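O-methyltransferase (Burkholderia thailandensis, PDB 3MCZ) probably transfers a methyl group from S-adenosyl-L-methionine to an oxygen atom of an acceptor substrate, as dimeric O-methyltransferases of its family do. Local coordinates at residues A248-M253 / L276-G281; R181-L186 / P202-Q207; N237-R242 / R267-H272; M167-S172 / L194-R199. All coordinates share one frame; numbering follows the deposited sequence. Where two conformers were deposited one is given.

From the N terminus, the chain first reaches 167-172, at the end of a long helix, and contact 4 closes when helix 192-200 packs back on it. Contact 2 opens between these two segments, at strand 182-186, and closes at 202-207, so contacts 4 and 2 cross. Further on, contacts 3 and 1 cross in the same way: 237-242 meets helix 263-275, while the segment 248-253 opens in between and is met by 276-281 just after that helix. Both crossed pairs belong to one Rossmann-like domain. Contacts 1 and 2 join through neighbouring strands 182-186 and 251-255, contact 4 ties helices together beside this sheet, and contact 3 pins a loop to helix 263-275.

Contact 1. Residues A248-M253 / L276-G281; sequences AADVVM and LVKPGG
Val-252 points at the other segment and lays both methyls against Leu-276, CG2 reaching Val-277 as well. CG1 is anti to the backbone N (chi1 176°) and faces Leu-276 CD1, whereas CG2 comes within 3.7 Å of Leu-276 CB. The side chains of Val-252 and Leu-276 cross at about a right angle. Val-277 meets Val-252 obliquely, methyl to methyl, with CG2 of each residue 3.8 Å apart. Lys-278 makes the second part of the contact, apolar along its length and polar at its tip. Its CG lies beside the backbone N (chi1 -65°) and the rest is extended, so the aliphatic chain runs across the backbone of Ala-248 and Ala-249. Its CE is 3.7 Å from Ala-248 CB, and its CD is 3.5 Å from Asp-250 OD1. The charged ends do not touch: Lys-278 NZ remains 4.6 Å from Asp-250 OD1, and a water joins NZ to OD2. Asp-250 OD2 also accepts from the backbone N of Arg-181, while a second water links OD1 to Pro-279 O. Strand 251-255, helix 263-275 and strand 281-288 make a beta-alpha-beta unit of the Rossmann-like methyltransferase fold, and Lys-Pro-Gly-Gly is the familiar turn entering the last strand, here a type II turn. Ahead of it, a parallel bridge pairs Ala-249 with Val-277. Ala-249 N donates to Leu-276 O at 2.9 Å, in the carbonyl plane. Lys-278 N donates to Ala-249 O at 3.0 Å, but from 30° above the plane of the Ala-249 carbonyl. Gly-281, without a side chain, lets its CA approach Asp-250 O to 3.0 Å.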
loop_
_atom_site.group_PDB
_atom_site.type_symbol
_atom_site.label_atom_id
_atom_site.label_comp_id
_atom_site.label_asym_id
_atom_site.label_seq_id
_atom_site.Cartn_x
_atom_site.Cartn_y
_atom_site.Cartn_z
ATOM N N ALA A 248 -23.194 22.129 -31.976
ATOM C CA ALA A 248 -23.236 21.037 -32.945
ATOM C C ALA A 248 -21.807 20.731 -33.407
ATOM O O ALA A 248 -20.998 21.668 -33.648
ATOM C CB ALA A 248 -24.107 21.426 -34.147
ATOM N N ALA A 249 -21.484 19.443 -33.538
ATOM C CA ALA A 249 -20.217 19.041 -34.134
ATOM C C ALA A 249 -20.374 17.707 -34.817
ATOM O O ALA A 249 -21.313 16.963 -34.529
ATOM C CB ALA A 249 -19.091 18.969 -33.091
ATOM N N ASP A 250 -19.416 17.390 -35.690
ATOM C CA ASP A 250 -19.372 16.078 -36.337
ATOM C C ASP A 250 -18.989 14.950 -35.372
ATOM O O ASP A 250 -19.473 13.825 -35.503
ATOM C CB ASP A 250 -18.385 16.123 -37.493
ATOM C CG ASP A 250 -18.820 17.104 -38.571
ATOM O OD1 ASP A 250 -20.028 17.080 -38.899
ATOM O OD2 ASP A 250 -17.983 17.928 -39.045
ATOM N N VAL A 251 -18.093 15.260 -34.447
ATOM C CA VAL A 251 -17.653 14.353 -33.408
ATOM C C VAL A 251 -17.691 15.026 -32.043
ATOM O O VAL A 251 -17.195 16.143 -31.845
ATOM C CB VAL A 251 -16.247 13.742 -33.669
ATOM C CG1 VAL A 251 -15.898 12.717 -32.551
ATOM C CG2 VAL A 251 -16.180 13.071 -35.017
ATOM N N VAL A 252 -18.344 14.359 -31.084
ATOM C CA VAL A 252 -18.466 14.867 -29.726
ATOM C C VAL A 252 -17.820 13.821 -28.833
ATOM O O VAL A 252 -18.071 12.637 -28.988
ATOM C CB VAL A 252 -19.961 15.088 -29.342
ATOM C CG1 VAL A 252 -20.119 15.522 -27.871
ATOM C CG2 VAL A 252 -20.627 16.085 -30.335
HETATM N N MSE A 253 -16.970 14.237 -27.893
HETATM C CA MSE A 253 -16.261 13.265 -27.076
HETATM C C MSE A 253 -16.566 13.467 -25.592
HETATM O O MSE A 253 -16.583 14.586 -25.126
HETATM C CB MSE A 253 -14.750 13.375 -27.301
HETATM C CG MSE A 253 -14.335 13.316 -28.724
HETATM SE SE MSE A 253 -12.433 13.100 -28.974
HETATM C CE MSE A 253 -11.868 14.803 -28.459
ATOM N N LEU A 276 -25.714 17.009 -29.443
ATOM C CA LEU A 276 -24.743 17.846 -30.174
ATOM C C LEU A 276 -24.250 17.209 -31.483
ATOM O O LEU A 276 -23.671 17.911 -32.319
ATOM C CB LEU A 276 -23.535 18.161 -29.309
ATOM C CG LEU A 276 -23.656 19.022 -28.044
ATOM C CD1 LEU A 276 -22.338 18.952 -27.343
ATOM C CD2 LEU A 276 -23.979 20.431 -28.464
ATOM N N VAL A 277 -24.469 15.908 -31.657
ATOM C CA VAL A 277 -23.922 15.150 -32.773
ATOM C C VAL A 277 -24.709 15.418 -34.085
ATOM O O VAL A 277 -25.893 15.112 -34.173
ATOM C CB VAL A 277 -23.924 13.632 -32.499
ATOM C CG1 VAL A 277 -23.378 12.862 -33.752
ATOM C CG2 VAL A 277 -23.106 13.279 -31.215
ATOM N N LYS A 278 -24.024 15.942 -35.095
ATOM C CA LYS A 278 -24.656 16.237 -36.387
ATOM C C LYS A 278 -24.986 14.947 -37.079
ATOM O O LYS A 278 -24.420 13.888 -36.761
ATOM C CB LYS A 278 -23.731 17.085 -37.270
ATOM C CG LYS A 278 -23.440 18.508 -36.699
ATOM C CD LYS A 278 -22.405 19.198 -37.530
ATOM C CE LYS A 278 -22.123 20.632 -37.110
ATOM N NZ LYS A 278 -21.342 21.405 -38.192
ATOM N N PRO A 279 -25.927 15.001 -38.028
ATOM C CA PRO A 279 -26.181 13.808 -38.834
ATOM C C PRO A 279 -24.931 13.278 -39.491
ATOM O O PRO A 279 -24.121 14.041 -39.987
ATOM C CB PRO A 279 -27.153 14.308 -39.909
ATOM C CG PRO A 279 -27.817 15.436 -39.307
ATOM C CD PRO A 279 -26.852 16.094 -38.363
ATOM N N GLY A 280 -24.787 11.957 -39.478
ATOM C CA GLY A 280 -23.605 11.286 -39.978
ATOM C C GLY A 280 -22.437 11.303 -38.997
ATOM O O GLY A 280 -21.395 10.748 -39.302
ATOM N N GLY A 281 -22.603 11.970 -37.851
ATOM C CA GLY A 281 -21.519 12.180 -36.895
ATOM C C GLY A 281 -21.476 11.083 -35.836
ATOM O O GLY A 281 -22.211 10.100 -35.895
HETATM O O HOH W 1 -18.985 20.434 -38.785
HETATM O O HOH W 2 -21.243 14.664 -39.162
#

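Contact 2. Residues R181-L186 / P202-Q207; sequences RTVIDL and PQLTGQ
A beta-alpha-beta unit, strand 182-186, helix 192-200 and strand 205-210, brings these segments side by side as parallel neighbours. The ladder alternates between them. Thr-205 N donates to Arg-181 O at 3.0 Å, and Val-183 N to Thr-205 O at 3.1 Å. Gln-207 N then reaches Val-183 O at 2.9 Å, and Asp-185 N meets Gln-207 O at 2.8 Å in an almost straight bond (176°). On one face, Thr-182 lies beside Thr-205 and Ile-184 beside Gln-207, each pair pointing the same way; Thr-182 OG1 is bonded to Asp-250 N and Gln-207 OE1 to Trp-209 NE1. On the other face, the side chains of Val-183 and Leu-204 cross obliquely, CG2 4.0 Å from CD1, beneath helix 192-200. Just before strand 182-186, Arg-181, bent at chi2 and chi3, curls back so that NE donates to Gln-203 O at 3.0 Å. That carbonyl is used on a lone pair and lies close to the guanidinium plane, and a water links it to NH2 as well. Strand 182-186 leads through Asp-185 and Leu-186 into a glycine-rich turn, the pattern of motif I, which ends the first strand in Rossmann-like S-adenosylmethionine-dependent methyltransferases.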
loop_
_atom_site.group_PDB
_atom_site.type_symbol
_atom_site.label_atom_id
_atom_site.label_comp_id
_atom_site.label_asym_id
_atom_site.label_seq_id
_atom_site.Cartn_x
_atom_site.Cartn_y
_atom_site.Cartn_z
ATOM N N ARG A 181 -15.260 17.636 -39.780
ATOM C CA ARG A 181 -14.685 18.977 -39.741
ATOM C C ARG A 181 -14.605 19.563 -38.366
ATOM O O ARG A 181 -13.719 20.346 -38.097
ATOM C CB ARG A 181 -15.509 19.922 -40.616
ATOM C CG ARG A 181 -15.438 19.597 -42.073
ATOM C CD ARG A 181 -14.003 19.645 -42.608
ATOM N NE ARG A 181 -13.328 20.952 -42.446
ATOM C CZ ARG A 181 -13.469 21.994 -43.272
ATOM N NH1 ARG A 181 -14.270 21.930 -44.340
ATOM N NH2 ARG A 181 -12.812 23.117 -43.020
ATOM N N THR A 182 -15.561 19.223 -37.502
ATOM C CA THR A 182 -15.626 19.825 -36.183
ATOM C C THR A 182 -15.765 18.776 -35.096
ATOM O O THR A 182 -16.414 17.731 -35.293
ATOM C CB THR A 182 -16.813 20.787 -36.053
ATOM O OG1 THR A 182 -18.021 20.096 -36.416
ATOM C CG2 THR A 182 -16.594 22.052 -36.949
ATOM N N VAL A 183 -15.131 19.084 -33.966
ATOM C CA VAL A 183 -15.094 18.247 -32.789
ATOM C C VAL A 183 -15.375 19.080 -31.528
ATOM O O VAL A 183 -14.822 20.176 -31.340
ATOM C CB VAL A 183 -13.695 17.596 -32.580
ATOM C CG1 VAL A 183 -13.725 16.615 -31.370
ATOM C CG2 VAL A 183 -13.197 16.919 -33.806
ATOM N N ILE A 184 -16.177 18.525 -30.634
ATOM C CA ILE A 184 -16.398 19.070 -29.309
ATOM C C ILE A 184 -15.907 18.047 -28.258
ATOM O O ILE A 184 -16.325 16.887 -28.284
ATOM C CB ILE A 184 -17.884 19.407 -29.135
ATOM C CG1 ILE A 184 -18.246 20.614 -29.972
ATOM C CG2 ILE A 184 -18.225 19.612 -27.685
ATOM C CD1 ILE A 184 -19.710 20.993 -29.924
ATOM N N ASP A 185 -14.988 18.473 -27.384
ATOM C CA ASP A 185 -14.421 17.634 -26.293
ATOM C C ASP A 185 -15.068 18.085 -24.962
ATOM O O ASP A 185 -14.719 19.137 -24.392
ATOM C CB ASP A 185 -12.889 17.814 -26.252
ATOM C CG ASP A 185 -12.152 16.725 -25.454
ATOM O OD1 ASP A 185 -12.763 15.684 -25.063
ATOM O OD2 ASP A 185 -10.919 16.912 -25.235
ATOM N N LEU A 186 -16.004 17.291 -24.478
ATOM C CA LEU A 186 -16.783 17.631 -23.306
ATOM C C LEU A 186 -16.006 17.212 -22.042
ATOM O O LEU A 186 -15.572 16.072 -21.918
ATOM C CB LEU A 186 -18.162 16.972 -23.357
ATOM C CG LEU A 186 -19.126 17.381 -24.499
ATOM C CD1 LEU A 186 -20.332 16.404 -24.520
ATOM C CD2 LEU A 186 -19.582 18.845 -24.427
ATOM N N PRO A 202 -5.665 17.695 -40.191
ATOM C CA PRO A 202 -5.531 19.152 -40.337
ATOM C C PRO A 202 -6.818 19.885 -40.700
ATOM O O PRO A 202 -6.890 21.104 -40.535
ATOM C CB PRO A 202 -4.503 19.293 -41.470
ATOM C CG PRO A 202 -3.844 18.017 -41.562
ATOM C CD PRO A 202 -4.775 16.970 -41.105
ATOM N N GLN A 203 -7.815 19.162 -41.214
ATOM C CA GLN A 203 -9.099 19.764 -41.547
ATOM C C GLN A 203 -9.986 20.062 -40.345
ATOM O O GLN A 203 -11.048 20.685 -40.496
ATOM C CB GLN A 203 -9.873 18.867 -42.527
ATOM C CG GLN A 203 -10.663 17.718 -41.912
ATOM C CD GLN A 203 -9.859 16.531 -41.419
ATOM O OE1 GLN A 203 -8.615 16.450 -41.527
ATOM N NE2 GLN A 203 -10.592 15.557 -40.887
ATOM N N LEU A 204 -9.621 19.561 -39.168
ATOM C CA LEU A 204 -10.497 19.660 -38.000
ATOM C C LEU A 204 -10.240 20.963 -37.198
ATOM O O LEU A 204 -9.109 21.421 -37.065
ATOM C CB LEU A 204 -10.283 18.458 -37.049
ATOM C CG LEU A 204 -10.665 17.051 -37.510
ATOM C CD1 LEU A 204 -10.350 16.009 -36.432
ATOM C CD2 LEU A 204 -12.134 16.992 -37.865
ATOM N N THR A 205 -11.311 21.525 -36.670
ATOM C CA THR A 205 -11.243 22.509 -35.593
ATOM C C THR A 205 -12.014 21.965 -34.385
ATOM O O THR A 205 -12.823 21.037 -34.505
ATOM C CB THR A 205 -11.807 23.882 -36.040
ATOM O OG1 THR A 205 -13.145 23.716 -36.481
ATOM C CG2 THR A 205 -10.945 24.542 -37.162
ATOM N N GLY A 206 -11.731 22.509 -33.201
ATOM C CA GLY A 206 -12.156 21.889 -31.964
ATOM C C GLY A 206 -12.623 22.885 -30.930
ATOM O O GLY A 206 -12.208 24.052 -30.939
ATOM N N GLN A 207 -13.526 22.439 -30.066
ATOM C CA GLN A 207 -13.903 23.196 -28.842
ATOM C C GLN A 207 -13.722 22.282 -27.640
ATOM O O GLN A 207 -14.012 21.063 -27.719
ATOM C CB GLN A 207 -15.348 23.662 -28.901
ATOM C CG GLN A 207 -15.652 24.526 -30.120
ATOM C CD GLN A 207 -17.072 25.052 -30.128
ATOM O OE1 GLN A 207 -17.900 24.615 -29.347
ATOM N NE2 GLN A 207 -17.345 26.013 -30.991
HETATM O O HOH W 3 -13.381 22.803 -39.181
HETATM O O HOH W 4 -11.437 23.781 -40.784
#

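Contact 3. Residues N237-R242 / R267-H272; sequences NLLDAR and REVIGH
Asn-237 O is gripped twice: Asp-240 N donates to it at 3.0 Å, closing a type I turn, and Asn-243 ND2 supplies the second bond. The Asn-237 side chain braces the same turn, because OD1 takes the N-H of Leu-239 at 3.0 Å in an Asx turn. Asp-240 OD1 also has two donors, both weak and both from Arg-242, with N and NE each 3.4 Å away; the NE contact is a salt bridge. Against this folded loop stands His-272 of helix 263-275, its CG beside the backbone N (chi1 -67°) so that the ring swings toward the loop. ND1 makes a weak hydrogen bond to Leu-238 O at 3.5 Å, at the ring edge. Ala-241 covers one ring face: its CA sits 4.0 Å from the ring centroid, 26° off the normal, in a CH-pi contact, and its CB is 3.5 Å from His-272 NE2. Glu-268 O lies over the opposite face, toward the rim, and the ring of Phe-244 also meets the imidazole. One turn earlier on the helix, Val-269 CG2 packs obliquely against Leu-239 CD2 at 3.9 Å, and Leu-238 lies alongside. The weak bond from ND1 is consistent with a proton on that nitrogen, directed at Leu-238 O; Glu-268 O, above the ring face, could at most favour positive charge on the imidazole.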
loop_
_atom_site.group_PDB
_atom_site.type_symbol
_atom_site.label_atom_id
_atom_site.label_comp_id
_atom_site.label_asym_id
_atom_site.label_seq_id
_atom_site.Cartn_x
_atom_site.Cartn_y
_atom_site.Cartn_z
ATOM N N ASN A 237 -21.084 24.017 -17.918
ATOM C CA ASN A 237 -21.570 23.036 -16.962
ATOM C C ASN A 237 -22.352 21.988 -17.722
ATOM O O ASN A 237 -23.440 22.262 -18.241
ATOM C CB ASN A 237 -22.478 23.684 -15.907
ATOM C CG ASN A 237 -22.935 22.694 -14.823
ATOM O OD1 ASN A 237 -22.712 21.485 -14.906
ATOM N ND2 ASN A 237 -23.564 23.221 -13.787
ATOM N N LEU A 238 -21.805 20.785 -17.774
ATOM C CA LEU A 238 -22.402 19.720 -18.573
ATOM C C LEU A 238 -23.752 19.251 -18.022
ATOM O O LEU A 238 -24.532 18.642 -18.727
ATOM C CB LEU A 238 -21.458 18.535 -18.660
ATOM C CG LEU A 238 -20.086 18.705 -19.317
ATOM C CD1 LEU A 238 -19.533 17.312 -19.524
ATOM C CD2 LEU A 238 -20.175 19.489 -20.625
ATOM N N LEU A 239 -24.033 19.560 -16.767
ATOM C CA LEU A 239 -25.356 19.253 -16.174
ATOM C C LEU A 239 -26.463 20.267 -16.503
ATOM O O LEU A 239 -27.619 20.042 -16.187
ATOM C CB LEU A 239 -25.208 19.105 -14.656
ATOM C CG LEU A 239 -24.441 17.841 -14.278
ATOM C CD1 LEU A 239 -24.165 17.778 -12.766
ATOM C CD2 LEU A 239 -25.267 16.651 -14.745
ATOM N N ASP A 240 -26.122 21.381 -17.141
ATOM C CA ASP A 240 -27.102 22.413 -17.458
ATOM C C ASP A 240 -27.515 22.293 -18.911
ATOM O O ASP A 240 -26.719 22.569 -19.798
ATOM C CB ASP A 240 -26.493 23.787 -17.185
ATOM C CG ASP A 240 -27.494 24.912 -17.311
ATOM O OD1 ASP A 240 -28.698 24.677 -17.575
ATOM O OD2 ASP A 240 -27.060 26.059 -17.124
ATOM N N ALA A 241 -28.753 21.872 -19.157
ATOM C CA ALA A 241 -29.202 21.617 -20.519
ATOM C C ALA A 241 -29.075 22.820 -21.414
ATOM O O ALA A 241 -28.822 22.683 -22.608
ATOM C CB ALA A 241 -30.634 21.115 -20.540
ATOM N N ARG A 242 -29.259 24.016 -20.863
ATOM C CA ARG A 242 -29.273 25.213 -21.701
ATOM C C ARG A 242 -27.909 25.491 -22.310
ATOM O O ARG A 242 -27.826 26.089 -23.375
ATOM C CB ARG A 242 -29.757 26.436 -20.916
ATOM C CG ARG A 242 -31.202 26.348 -20.468
ATOM C CD ARG A 242 -31.514 27.460 -19.472
ATOM N NE ARG A 242 -30.854 27.190 -18.195
ATOM C CZ ARG A 242 -30.770 28.037 -17.168
ATOM N NH1 ARG A 242 -31.310 29.257 -17.233
ATOM N NH2 ARG A 242 -30.139 27.649 -16.059
ATOM N N ARG A 267 -26.878 9.846 -17.254
ATOM C CA ARG A 267 -27.889 9.689 -18.329
ATOM C C ARG A 267 -28.198 11.039 -18.972
ATOM O O ARG A 267 -28.287 11.131 -20.168
ATOM C CB ARG A 267 -29.162 9.019 -17.799
ATOM C CG ARG A 267 -30.260 8.852 -18.832
ATOM C CD ARG A 267 -31.514 8.254 -18.222
ATOM N NE ARG A 267 -31.374 6.823 -17.971
ATOM C CZ ARG A 267 -31.489 5.878 -18.911
ATOM N NH1 ARG A 267 -31.693 6.195 -20.184
ATOM N NH2 ARG A 267 -31.344 4.605 -18.580
ATOM N N GLU A 268 -28.316 12.105 -18.174
ATOM C CA GLU A 268 -28.559 13.426 -18.723
ATOM C C GLU A 268 -27.412 13.964 -19.565
ATOM O O GLU A 268 -27.661 14.589 -20.596
ATOM C CB GLU A 268 -28.875 14.413 -17.601
ATOM C CG GLU A 268 -30.245 14.116 -17.005
ATOM C CD GLU A 268 -30.506 14.808 -15.687
ATOM O OE1 GLU A 268 -29.544 15.237 -14.998
ATOM O OE2 GLU A 268 -31.702 14.873 -15.325
ATOM N N VAL A 269 -26.179 13.722 -19.129
ATOM C CA VAL A 269 -24.980 14.185 -19.840
ATOM C C VAL A 269 -24.863 13.484 -21.183
ATOM O O VAL A 269 -24.530 14.101 -22.167
ATOM C CB VAL A 269 -23.728 13.933 -19.034
ATOM C CG1 VAL A 269 -22.433 14.153 -19.895
ATOM C CG2 VAL A 269 -23.724 14.877 -17.815
ATOM N N ILE A 270 -25.120 12.188 -21.194
ATOM C CA ILE A 270 -25.055 11.393 -22.421
ATOM C C ILE A 270 -26.100 11.903 -23.402
ATOM O O ILE A 270 -25.807 12.106 -24.575
ATOM C CB ILE A 270 -25.248 9.898 -22.143
ATOM C CG1 ILE A 270 -24.052 9.348 -21.377
ATOM C CG2 ILE A 270 -25.413 9.124 -23.455
ATOM C CD1 ILE A 270 -24.300 7.992 -20.745
ATOM N N GLY A 271 -27.325 12.134 -22.931
ATOM C CA GLY A 271 -28.344 12.713 -23.786
ATOM C C GLY A 271 -28.014 14.068 -24.403
ATOM O O GLY A 271 -28.253 14.303 -25.590
ATOM N N HIS A 272 -27.482 14.964 -23.588
ATOM C CA HIS A 272 -27.103 16.280 -24.059
ATOM C C HIS A 272 -25.983 16.152 -25.096
ATOM O O HIS A 272 -25.995 16.842 -26.127
ATOM C CB HIS A 272 -26.593 17.120 -22.902
ATOM C CG HIS A 272 -27.640 17.458 -21.885
ATOM N ND1 HIS A 272 -27.334 17.718 -20.567
ATOM C CD2 HIS A 272 -28.980 17.571 -21.992
ATOM C CE1 HIS A 272 -28.446 17.974 -19.901
ATOM N NE2 HIS A 272 -29.460 17.873 -20.740
#

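Contact 4. Residues M167-S172 / L194-R199; sequences MVDVVS and LAQVLR
With chi1 at -81°, Gln-196 sets CG beside its backbone N and lays CB and CG against a methyl of Val-168; the bend at chi2 (-96°) then carries the amide toward Asp-169. That methyl, CG1, is anti to the backbone N of Val-168 and stops 3.5 Å from Gln-196 CG, the two side chains crossing at about a right angle. Beyond the bend, Gln-196 OE1 runs alongside Asp-169 OD1 at 3.6 Å. Two such acceptors would repel, but NE2 of Gln-165 donates to both. The contact joins the end of helix 150-172, which leads toward the first strand of the Rossmann-like sheet, to helix 192-200, which follows that strand. The axes of the two short segments approach to 8.8 Å and cross at -42°. Closest together are Ser-172 and Val-197, whose CA atoms are 4.5 Å apart. Val-197 CG2 touches Ser-172 CA at 3.9 Å and, obliquely, Val-171 CG1 at 4.1 Å. Ser-172 has its OG in the crowded position between N and the carbonyl carbon, where it donates back to Asp-169 O at 2.9 Å, from above the carbonyl plane. Its own carbonyl accepts from His-201 NE2, just past helix 192-200.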
loop_
_atom_site.group_PDB
_atom_site.type_symbol
_atom_site.label_atom_id
_atom_site.label_comp_id
_atom_site.label_asym_id
_atom_site.label_seq_id
_atom_site.Cartn_x
_atom_site.Cartn_y
_atom_site.Cartn_z
HETATM N N MSE A 167 -4.489 5.427 -24.830
HETATM C CA MSE A 167 -5.800 5.560 -25.426
HETATM C C MSE A 167 -5.900 6.750 -26.348
HETATM O O MSE A 167 -6.616 6.684 -27.317
HETATM C CB MSE A 167 -6.879 5.611 -24.387
HETATM C CG MSE A 167 -7.214 4.249 -23.968
HETATM SE SE MSE A 167 -7.799 4.360 -22.221
HETATM C CE MSE A 167 -6.599 5.749 -21.555
ATOM N N VAL A 168 -5.151 7.817 -26.059
ATOM C CA VAL A 168 -5.067 8.985 -26.962
ATOM C C VAL A 168 -4.659 8.577 -28.374
ATOM O O VAL A 168 -5.250 9.011 -29.363
ATOM C CB VAL A 168 -4.086 10.051 -26.437
ATOM C CG1 VAL A 168 -3.942 11.133 -27.454
ATOM C CG2 VAL A 168 -4.597 10.628 -25.070
ATOM N N ASP A 169 -3.656 7.722 -28.463
ATOM C CA ASP A 169 -3.158 7.254 -29.759
ATOM C C ASP A 169 -4.223 6.463 -30.524
ATOM O O ASP A 169 -4.374 6.649 -31.727
ATOM C CB ASP A 169 -1.895 6.410 -29.566
ATOM C CG ASP A 169 -0.809 7.147 -28.773
ATOM O OD1 ASP A 169 -0.790 8.402 -28.811
ATOM O OD2 ASP A 169 0.017 6.476 -28.112
ATOM N N VAL A 170 -5.005 5.642 -29.818
ATOM C CA VAL A 170 -6.103 4.895 -30.450
ATOM C C VAL A 170 -7.246 5.790 -30.885
ATOM O O VAL A 170 -7.729 5.687 -32.011
ATOM C CB VAL A 170 -6.632 3.774 -29.547
ATOM C CG1 VAL A 170 -7.928 3.196 -30.113
ATOM C CG2 VAL A 170 -5.574 2.691 -29.385
ATOM N N VAL A 171 -7.667 6.708 -30.018
ATOM C CA VAL A 171 -8.732 7.634 -30.385
ATOM C C VAL A 171 -8.351 8.462 -31.619
ATOM O O VAL A 171 -9.164 8.651 -32.538
ATOM C CB VAL A 171 -9.102 8.557 -29.186
ATOM C CG1 VAL A 171 -9.984 9.713 -29.613
ATOM C CG2 VAL A 171 -9.793 7.732 -28.123
ATOM N N SER A 172 -7.111 8.943 -31.661
ATOM C CA SER A 172 -6.704 9.810 -32.771
ATOM C C SER A 172 -6.738 9.104 -34.141
ATOM O O SER A 172 -6.893 9.785 -35.159
ATOM C CB SER A 172 -5.316 10.404 -32.527
ATOM O OG SER A 172 -4.348 9.391 -32.592
ATOM N N LEU A 194 -8.125 15.780 -27.733
ATOM C CA LEU A 194 -8.486 16.706 -28.807
ATOM C C LEU A 194 -7.271 17.201 -29.568
ATOM O O LEU A 194 -7.278 17.227 -30.794
ATOM C CB LEU A 194 -9.258 17.882 -28.252
ATOM C CG LEU A 194 -9.712 18.868 -29.330
ATOM C CD1 LEU A 194 -10.700 18.176 -30.290
ATOM C CD2 LEU A 194 -10.337 20.072 -28.714
ATOM N N ALA A 195 -6.222 17.585 -28.833
ATOM C CA ALA A 195 -5.022 18.105 -29.434
ATOM C C ALA A 195 -4.389 17.077 -30.369
ATOM O O ALA A 195 -3.974 17.417 -31.480
ATOM C CB ALA A 195 -4.019 18.550 -28.339
ATOM N N GLN A 196 -4.306 15.818 -29.936
ATOM C CA GLN A 196 -3.658 14.800 -30.742
ATOM C C GLN A 196 -4.503 14.476 -31.970
ATOM O O GLN A 196 -3.963 14.187 -33.034
ATOM C CB GLN A 196 -3.388 13.541 -29.920
ATOM C CG GLN A 196 -2.149 13.638 -29.060
ATOM C CD GLN A 196 -0.943 13.014 -29.724
ATOM O OE1 GLN A 196 -0.513 11.921 -29.348
ATOM N NE2 GLN A 196 -0.399 13.689 -30.723
ATOM N N VAL A 197 -5.816 14.520 -31.807
ATOM C CA VAL A 197 -6.761 14.310 -32.904
ATOM C C VAL A 197 -6.560 15.441 -33.940
ATOM O O VAL A 197 -6.409 15.167 -35.110
ATOM C CB VAL A 197 -8.235 14.296 -32.406
ATOM C CG1 VAL A 197 -9.213 14.352 -33.594
ATOM C CG2 VAL A 197 -8.534 13.008 -31.540
ATOM N N LEU A 198 -6.517 16.701 -33.497
ATOM C CA LEU A 198 -6.332 17.820 -34.439
ATOM C C LEU A 198 -4.974 17.761 -35.158
ATOM O O LEU A 198 -4.896 18.083 -36.335
ATOM C CB LEU A 198 -6.554 19.170 -33.750
ATOM C CG LEU A 198 -7.992 19.747 -33.787
ATOM C CD1 LEU A 198 -9.044 18.660 -33.542
ATOM C CD2 LEU A 198 -8.168 20.933 -32.819
ATOM N N ARG A 199 -3.923 17.309 -34.485
ATOM C CA ARG A 199 -2.585 17.263 -35.086
ATOM C C ARG A 199 -2.564 16.369 -36.298
ATOM O O ARG A 199 -1.965 16.693 -37.322
ATOM C CB ARG A 199 -1.561 16.714 -34.096
ATOM C CG ARG A 199 -1.090 17.733 -33.054
ATOM C CD ARG A 199 0.434 17.894 -33.055
ATOM N NE ARG A 199 1.062 17.164 -31.949
ATOM C CZ ARG A 199 1.522 15.910 -32.008
ATOM N NH1 ARG A 199 2.070 15.376 -30.917
ATOM N NH2 ARG A 199 1.459 15.188 -33.138
#